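Local coordinates for protein toluene, o-xylene monooxygenase oxygenase subunit (Pseudomonas stutzeri, PDB 2INC) that forms part of the oxygenase component of a monooxygenase that probably hydroxylates toluene, o-xylene and related aromatic compounds, at residues Q229-G232 with S233-Q236. Residues are numbered along the deposited sequence; the frame is centred on the assembly and turned at random.
Sequences QQLG and SLAQ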
# COMPACT_ATOMS: atom_id res chain seq x y z
N GLN B 229 11.26 -36.41 -0.78
CA GLN B 229 11.06 -37.24 -1.94
C GLN B 229 10.51 -38.64 -1.62
O GLN B 229 9.44 -38.99 -2.10
CB GLN B 229 12.32 -37.30 -2.78
CG GLN B 229 12.09 -37.86 -4.17
CD GLN B 229 11.20 -36.99 -5.00
OE1 GLN B 229 11.24 -35.77 -4.92
NE2 GLN B 229 10.38 -37.61 -5.81
N GLN B 230 11.22 -39.42 -0.80
CA GLN B 230 10.89 -40.84 -0.67
C GLN B 230 9.69 -40.99 0.25
O GLN B 230 8.76 -41.74 -0.05
CB GLN B 230 12.09 -41.63 -0.14
CG GLN B 230 13.27 -41.72 -1.13
CD GLN B 230 12.89 -42.37 -2.42
OE1 GLN B 230 12.24 -43.41 -2.41
NE2 GLN B 230 13.25 -41.76 -3.55
N LEU B 231 9.69 -40.30 1.38
CA LEU B 231 8.51 -40.37 2.25
C LEU B 231 7.28 -39.77 1.55
O LEU B 231 6.19 -40.36 1.58
CB LEU B 231 8.78 -39.70 3.59
CG LEU B 231 7.62 -39.73 4.59
CD1 LEU B 231 7.38 -41.16 5.02
CD2 LEU B 231 7.94 -38.86 5.79
N GLY B 232 7.43 -38.62 0.88
CA GLY B 232 6.30 -38.01 0.14
C GLY B 232 5.71 -38.97 -0.91
O GLY B 232 4.49 -39.10 -1.00
N SER B 233 6.56 -39.66 -1.68
CA SER B 233 6.07 -40.68 -2.66
C SER B 233 5.34 -41.82 -1.99
O SER B 233 4.27 -42.29 -2.41
CB SER B 233 7.24 -41.31 -3.37
OG SER B 233 7.77 -40.33 -4.21
N LEU B 234 5.92 -42.28 -0.91
CA LEU B 234 5.29 -43.31 -0.17
C LEU B 234 3.92 -42.83 0.34
O LEU B 234 2.93 -43.57 0.28
CB LEU B 234 6.20 -43.71 0.98
CG LEU B 234 5.67 -44.82 1.84
CD1 LEU B 234 5.53 -46.10 0.98
CD2 LEU B 234 6.66 -45.02 3.01
N ALA B 235 3.88 -41.60 0.87
CA ALA B 235 2.62 -41.04 1.41
C ALA B 235 1.54 -41.12 0.36
O ALA B 235 0.41 -41.55 0.63
CB ALA B 235 2.80 -39.60 1.84
N GLN B 236 1.90 -40.66 -0.85
CA GLN B 236 0.94 -40.59 -1.94
C GLN B 236 0.38 -41.97 -2.27
O GLN B 236 -0.83 -42.12 -2.43
CB GLN B 236 1.59 -39.98 -3.18
CG GLN B 236 0.55 -39.40 -4.13
CD GLN B 236 1.00 -39.26 -5.58
OE1 GLN B 236 2.09 -38.75 -5.89
NE2 GLN B 236 0.11 -39.70 -6.49
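The flat carbonyl group of Q229 accepts two hydrogen bonds from S233, whose backbone N and OG come in from opposite sides of its plane, each 3.0 Å from Q229 O. The donors are tilted out of that plane by 29° for S233 N and 27° for S233 OG, which keeps the two apart. With OG anti to its own carbonyl carbon (chi1 -70°), the S233 hydroxyl swings back beside the backbone N and reaches the preceding turn. The side-chain amide of Q229, folded over at chi2, brings NE2 only to 4.1 Å from S233 OG; the amide's OE1 accepts a hydrogen bond from K251 NZ. L234 N bonds to Q230 O at 3.0 Å, A235 N meets L231 O end-on at 2.7 Å, and Q236 N hydrogen-bonds to G232 O at 3.0 Å. On the apolar flank, L231 CD1 and L234 CD2 meet methyl to methyl at 4.4 Å, a long van der Waals contact, and W110 of helix 108-117 packs against L234 and A235. Q236 packs on R100 of the second subunit. This is regular i to i+4 alpha-helical bonding, with the serine hydroxyl adding a second bond to the i-4 carbonyl, as serines in helices commonly do, near the C-terminal end of helix 208-237 in a ferritin-like helical fold.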